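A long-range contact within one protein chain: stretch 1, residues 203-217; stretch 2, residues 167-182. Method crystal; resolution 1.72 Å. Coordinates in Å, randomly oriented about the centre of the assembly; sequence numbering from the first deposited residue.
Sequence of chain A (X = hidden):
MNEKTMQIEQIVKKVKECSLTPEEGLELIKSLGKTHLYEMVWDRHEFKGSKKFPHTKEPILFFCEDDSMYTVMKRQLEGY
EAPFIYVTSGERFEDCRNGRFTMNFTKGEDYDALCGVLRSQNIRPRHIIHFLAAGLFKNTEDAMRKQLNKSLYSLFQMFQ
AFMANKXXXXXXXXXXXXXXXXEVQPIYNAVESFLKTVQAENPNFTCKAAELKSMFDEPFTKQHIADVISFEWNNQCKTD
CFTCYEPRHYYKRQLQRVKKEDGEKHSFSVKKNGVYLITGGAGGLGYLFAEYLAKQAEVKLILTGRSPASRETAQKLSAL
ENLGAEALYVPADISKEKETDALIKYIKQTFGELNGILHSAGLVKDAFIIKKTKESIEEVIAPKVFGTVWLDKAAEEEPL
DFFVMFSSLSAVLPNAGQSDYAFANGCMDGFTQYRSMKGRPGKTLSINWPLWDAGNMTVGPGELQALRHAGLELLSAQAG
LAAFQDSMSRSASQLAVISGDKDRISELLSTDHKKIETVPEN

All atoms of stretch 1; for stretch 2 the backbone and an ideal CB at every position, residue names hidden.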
# COMPACT_ATOMS: atom_id res chain seq x y z
N PRO A 203 9.38 18.63 2.57
CA PRO A 203 10.66 18.13 2.12
C PRO A 203 11.80 18.29 3.13
O PRO A 203 12.83 17.71 2.94
CB PRO A 203 10.96 18.95 0.86
CG PRO A 203 9.65 19.43 0.39
CD PRO A 203 8.80 19.61 1.63
N ASN A 204 11.61 19.06 4.16
CA ASN A 204 12.58 19.07 5.25
C ASN A 204 12.58 17.80 6.14
O ASN A 204 13.44 17.69 7.02
CB ASN A 204 12.28 20.25 6.12
CG ASN A 204 12.64 21.55 5.43
OD1 ASN A 204 13.65 21.66 4.73
ND2 ASN A 204 11.84 22.51 5.63
N PHE A 205 11.59 16.93 5.98
CA PHE A 205 11.55 15.62 6.63
C PHE A 205 12.04 14.55 5.66
O PHE A 205 11.32 14.12 4.75
CB PHE A 205 10.15 15.27 7.09
CG PHE A 205 9.63 16.05 8.26
CD1 PHE A 205 10.42 16.97 8.99
CD2 PHE A 205 8.31 15.88 8.65
CE1 PHE A 205 9.87 17.64 10.09
CE2 PHE A 205 7.79 16.56 9.72
CZ PHE A 205 8.58 17.43 10.46
N THR A 206 13.26 14.09 5.85
CA THR A 206 13.76 13.01 5.04
C THR A 206 13.37 11.71 5.73
O THR A 206 13.77 11.45 6.91
CB THR A 206 15.28 13.09 4.92
OG1 THR A 206 15.62 14.35 4.40
CG2 THR A 206 15.82 11.97 4.01
N CYS A 207 12.65 10.86 5.02
CA CYS A 207 12.01 9.72 5.62
C CYS A 207 12.53 8.43 5.03
O CYS A 207 12.56 8.25 3.81
CB CYS A 207 10.51 9.79 5.42
SG CYS A 207 9.65 11.13 6.21
N LYS A 208 12.95 7.52 5.89
CA LYS A 208 13.47 6.23 5.45
C LYS A 208 12.77 5.12 6.15
O LYS A 208 12.33 5.30 7.28
CB LYS A 208 14.96 6.16 5.73
CG LYS A 208 15.67 7.35 5.11
CD LYS A 208 17.17 7.20 4.90
CE LYS A 208 18.00 7.68 6.07
NZ LYS A 208 19.44 7.51 5.74
N ALA A 209 12.69 3.94 5.50
CA ALA A 209 12.00 2.77 6.07
C ALA A 209 12.90 1.56 5.95
O ALA A 209 13.62 1.42 4.97
CB ALA A 209 10.68 2.51 5.40
N ALA A 210 12.97 0.73 6.99
CA ALA A 210 13.89 -0.40 6.98
C ALA A 210 13.19 -1.62 7.65
O ALA A 210 12.67 -1.51 8.76
CB ALA A 210 15.19 -0.07 7.66
N GLU A 211 13.17 -2.73 6.93
CA GLU A 211 12.67 -3.97 7.39
C GLU A 211 13.86 -4.72 8.02
O GLU A 211 15.00 -4.76 7.46
CB GLU A 211 12.09 -4.79 6.23
CG GLU A 211 11.64 -6.18 6.63
CD GLU A 211 10.97 -6.97 5.51
OE1 GLU A 211 10.31 -6.33 4.74
OE2 GLU A 211 11.01 -8.19 5.46
N LEU A 212 13.62 -5.19 9.21
CA LEU A 212 14.64 -5.96 9.94
C LEU A 212 14.20 -7.43 9.89
O LEU A 212 13.41 -7.89 10.73
CB LEU A 212 14.79 -5.45 11.38
CG LEU A 212 15.04 -3.94 11.53
CD1 LEU A 212 14.86 -3.50 12.96
CD2 LEU A 212 16.40 -3.56 11.03
N LYS A 213 14.70 -8.16 8.90
CA LYS A 213 14.25 -9.53 8.70
C LYS A 213 15.22 -10.55 9.30
O LYS A 213 16.34 -10.72 8.81
CB LYS A 213 14.04 -9.86 7.22
CG LYS A 213 13.42 -11.23 7.03
CD LYS A 213 12.78 -11.52 5.71
CE LYS A 213 13.68 -11.35 4.55
NZ LYS A 213 12.79 -11.52 3.31
N SER A 214 14.79 -11.20 10.35
CA SER A 214 15.48 -12.36 10.89
C SER A 214 15.34 -13.55 9.93
O SER A 214 14.27 -13.85 9.47
CB SER A 214 14.82 -12.77 12.18
OG SER A 214 15.20 -11.77 13.09
N MET A 215 16.42 -14.26 9.72
CA MET A 215 16.38 -15.48 8.93
C MET A 215 16.48 -16.71 9.86
O MET A 215 16.97 -16.60 11.00
CB MET A 215 17.55 -15.45 7.97
CG MET A 215 17.55 -14.27 6.98
SD MET A 215 16.08 -14.12 6.02
CE MET A 215 16.41 -15.32 4.69
N PHE A 216 16.13 -17.89 9.39
CA PHE A 216 16.27 -19.09 10.24
C PHE A 216 17.77 -19.27 10.52
O PHE A 216 18.63 -19.07 9.66
CB PHE A 216 15.73 -20.35 9.56
CG PHE A 216 14.27 -20.29 9.25
CD1 PHE A 216 13.32 -19.91 10.21
CD2 PHE A 216 13.81 -20.63 7.97
CE1 PHE A 216 11.96 -19.84 9.88
CE2 PHE A 216 12.46 -20.61 7.66
CZ PHE A 216 11.54 -20.20 8.62
N ASP A 217 18.13 -19.53 11.75
CA ASP A 217 19.59 -19.54 12.06
C ASP A 217 20.36 -18.24 11.81
O ASP A 217 21.58 -18.26 11.71
CB ASP A 217 20.28 -20.65 11.25
CG ASP A 217 19.68 -22.02 11.54
OD1 ASP A 217 19.45 -22.33 12.74
OD2 ASP A 217 19.41 -22.77 10.58
N UNK A 167 8.88 21.33 16.15
CA UNK A 167 9.94 20.78 16.93
C UNK A 167 11.22 20.62 16.10
O UNK A 167 12.31 20.86 16.61
CB UNK A 167 9.50 19.44 17.52
N UNK A 168 11.07 20.29 14.80
CA UNK A 168 12.14 19.93 13.92
C UNK A 168 12.09 20.71 12.63
O UNK A 168 11.43 20.31 11.67
CB UNK A 168 12.10 18.43 13.63
N UNK A 169 12.86 21.77 12.55
CA UNK A 169 13.00 22.46 11.27
C UNK A 169 13.46 21.51 10.14
O UNK A 169 13.03 21.67 9.01
CB UNK A 169 13.99 23.62 11.42
N UNK A 170 14.34 20.56 10.48
CA UNK A 170 14.74 19.48 9.60
C UNK A 170 14.78 18.23 10.44
O UNK A 170 15.17 18.26 11.61
CB UNK A 170 16.09 19.75 8.93
N UNK A 171 14.40 17.11 9.85
CA UNK A 171 14.48 15.83 10.60
C UNK A 171 14.77 14.75 9.61
O UNK A 171 14.31 14.81 8.43
CB UNK A 171 13.20 15.52 11.37
N UNK A 172 15.53 13.76 10.07
CA UNK A 172 15.70 12.51 9.33
C UNK A 172 15.02 11.46 10.15
O UNK A 172 15.44 11.19 11.29
CB UNK A 172 17.17 12.17 9.07
N UNK A 173 14.00 10.85 9.58
CA UNK A 173 13.14 9.91 10.31
C UNK A 173 13.41 8.49 9.77
O UNK A 173 13.31 8.29 8.56
CB UNK A 173 11.66 10.28 10.16
N UNK A 174 13.76 7.55 10.64
CA UNK A 174 14.01 6.19 10.26
C UNK A 174 13.00 5.37 10.94
O UNK A 174 12.97 5.29 12.17
CB UNK A 174 15.43 5.73 10.60
N UNK A 175 12.12 4.76 10.14
CA UNK A 175 11.08 3.89 10.57
C UNK A 175 11.56 2.46 10.38
O UNK A 175 11.97 2.10 9.31
CB UNK A 175 9.78 4.16 9.81
N UNK A 176 11.48 1.66 11.46
CA UNK A 176 11.89 0.26 11.51
C UNK A 176 10.75 -0.65 11.88
O UNK A 176 9.94 -0.32 12.70
CB UNK A 176 13.04 0.07 12.51
N UNK A 177 10.73 -1.81 11.24
CA UNK A 177 9.84 -2.87 11.60
C UNK A 177 10.53 -4.22 11.45
O UNK A 177 11.44 -4.36 10.65
CB UNK A 177 8.57 -2.81 10.75
N UNK A 178 10.03 -5.19 12.21
CA UNK A 178 10.57 -6.52 12.21
C UNK A 178 9.75 -7.43 11.31
O UNK A 178 8.53 -7.30 11.20
CB UNK A 178 10.62 -7.07 13.64
N UNK A 179 10.46 -8.36 10.71
CA UNK A 179 9.86 -9.43 9.93
C UNK A 179 10.78 -10.66 10.09
O UNK A 179 11.82 -10.57 10.76
CB UNK A 179 9.69 -9.03 8.46
N UNK A 180 10.35 -11.78 9.52
CA UNK A 180 11.16 -13.01 9.54
C UNK A 180 10.94 -13.81 8.25
O UNK A 180 9.85 -13.74 7.62
CB UNK A 180 10.81 -13.87 10.76
N UNK A 181 11.95 -14.60 7.93
CA UNK A 181 11.88 -15.55 6.83
C UNK A 181 10.62 -16.37 6.97
O UNK A 181 10.30 -16.79 8.03
CB UNK A 181 13.11 -16.45 6.79
N UNK A 182 9.83 -16.49 5.89
CA UNK A 182 8.60 -17.26 5.90
C UNK A 182 7.38 -16.46 6.34
O UNK A 182 6.28 -16.95 6.27
CB UNK A 182 8.77 -18.47 6.82

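The two backbones run as parallel strands, so carbonyl and amide groups of alternate residues in stretch 2 bond to stretch 1, and side chains fall alternately on two faces of the sheet.

Position 167 meets nothing of stretch 1; it is L167. At 168 the ideal CB lies 4.3 Å from F205 CE1, so a modest apolar side chain would suit; C168 serves. Position 169 points away, with phi near -55°, which proline tolerates: P169. Position 170 points sideways near N204 O, and a long polar chain could pass N204; K170 puts NZ 3.6 Å from N204 OD1.

At 171 the CB is 3.9 Å from F205 CD1, which favours something small and apolar. A171 fits beside the ring, while its N donates to N204 O (3.0 Å) and its O accepts from T206 N (2.9 Å).

Position 172 shares a face with T206 and K208, so a polar or acidic residue is plausible. E172 brings OE1 to 3.2 Å from T206 CB. Position 173 lies on the face of F205 and C207, its CB 4.5 Å from C207 SG; a branched aliphatic suits, and I173 places CD1 3.8 Å from F205 CB.

Beside K208 and A210, 174 could be any mid-sized apolar residue; L174 reaches A210 CB with CD1 (4.1 Å). At 175, A209 offers only a methyl, leaving room for a large side chain. Y175 sets its ring edge against it, CD2 to A209 CB 3.8 Å. At 176 the ideal CB lies 4.0 Å from L212 CD1, an aliphatic site; L176 also packs CD2 on A210 CB (3.8 Å).

On the other face, 177 neighbours E211, whose carboxylate invites a donor. Tyrosine, an amide or a basic residue could answer. Y177 lays its ring face over E211 CA, 4.0 Å from the ring centroid, and OH gives E211 OE1 a weak hydrogen bond (2.8 Å).

Position 178 faces L212's side of the sheet with loose demands; E178 makes little side-chain contact. At 179 the CB is 3.4 Å from E211 OE2, so a short donor is apt: N179 ND2 bonds that oxygen at 3.0 Å. Position 180 sits close to S214 O (3.7 Å from its CB), and a small residue such as A180 is comfortable.

At 181 the CB points toward M215 and F216, whose free amide wants an acceptor. Glutamate or glutamine could reach; E181 OE1 accepts from F216 N (2.9 Å), and its CB lies over the F216 ring. Position 182 has phi 88°, where a CB would jam against the preceding carbonyl: G182.

Stretch 2, residues 167-182: LCPKAEILYLYENAEG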
# COMPACT_ATOMS: atom_id res chain seq x y z
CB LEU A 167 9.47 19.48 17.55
CG LEU A 167 10.57 18.76 18.29
CD1 LEU A 167 10.75 19.55 19.57
CD2 LEU A 167 10.22 17.31 18.58
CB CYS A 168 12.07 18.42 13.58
SG CYS A 168 12.04 17.30 15.01
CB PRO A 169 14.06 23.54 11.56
CG PRO A 169 13.94 23.77 13.04
CD PRO A 169 13.54 22.45 13.66
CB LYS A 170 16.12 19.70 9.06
CG LYS A 170 16.19 20.63 7.87
CD LYS A 170 17.53 20.45 7.12
CE LYS A 170 17.41 20.93 5.69
NZ LYS A 170 17.07 22.38 5.68
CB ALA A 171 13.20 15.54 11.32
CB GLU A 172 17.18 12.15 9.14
CG GLU A 172 18.18 13.33 9.12
CD GLU A 172 18.05 14.28 7.93
OE1 GLU A 172 17.67 13.82 6.85
OE2 GLU A 172 18.36 15.49 8.08
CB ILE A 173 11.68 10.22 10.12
CG1 ILE A 173 11.32 11.62 10.67
CG2 ILE A 173 10.84 9.12 10.80
CD1 ILE A 173 11.32 12.72 9.61
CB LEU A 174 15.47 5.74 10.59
CG LEU A 174 15.77 4.26 10.31
CD1 LEU A 174 15.64 3.88 8.83
CD2 LEU A 174 17.18 3.95 10.81
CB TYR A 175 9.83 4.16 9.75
CG TYR A 175 8.83 3.07 9.77
CD1 TYR A 175 8.02 2.82 10.87
CD2 TYR A 175 8.71 2.22 8.66
CE1 TYR A 175 7.14 1.73 10.86
CE2 TYR A 175 7.82 1.15 8.67
CZ TYR A 175 7.05 0.91 9.75
OH TYR A 175 6.15 -0.15 9.63
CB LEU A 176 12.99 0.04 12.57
CG LEU A 176 14.12 1.05 12.59
CD1 LEU A 176 15.09 0.88 13.76
CD2 LEU A 176 14.85 0.95 11.29
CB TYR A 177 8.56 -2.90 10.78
CG TYR A 177 8.68 -3.19 9.33
CD1 TYR A 177 9.01 -2.18 8.42
CD2 TYR A 177 8.45 -4.49 8.83
CE1 TYR A 177 9.07 -2.43 7.06
CE2 TYR A 177 8.51 -4.74 7.47
CZ TYR A 177 8.84 -3.71 6.60
OH TYR A 177 8.93 -3.95 5.26
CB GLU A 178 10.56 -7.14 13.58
CG GLU A 178 11.45 -6.46 14.59
CD GLU A 178 11.37 -7.14 15.94
OE1 GLU A 178 10.50 -8.03 16.16
OE2 GLU A 178 12.22 -6.84 16.74
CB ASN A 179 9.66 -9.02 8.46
CG ASN A 179 8.67 -9.99 7.69
OD1 ASN A 179 7.89 -10.72 8.28
ND2 ASN A 179 8.71 -9.92 6.39
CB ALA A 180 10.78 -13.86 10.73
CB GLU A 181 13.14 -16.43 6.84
CG GLU A 181 13.16 -17.45 5.74
CD GLU A 181 14.49 -18.20 5.73
OE1 GLU A 181 15.32 -18.00 6.64
OE2 GLU A 181 14.72 -18.96 4.76
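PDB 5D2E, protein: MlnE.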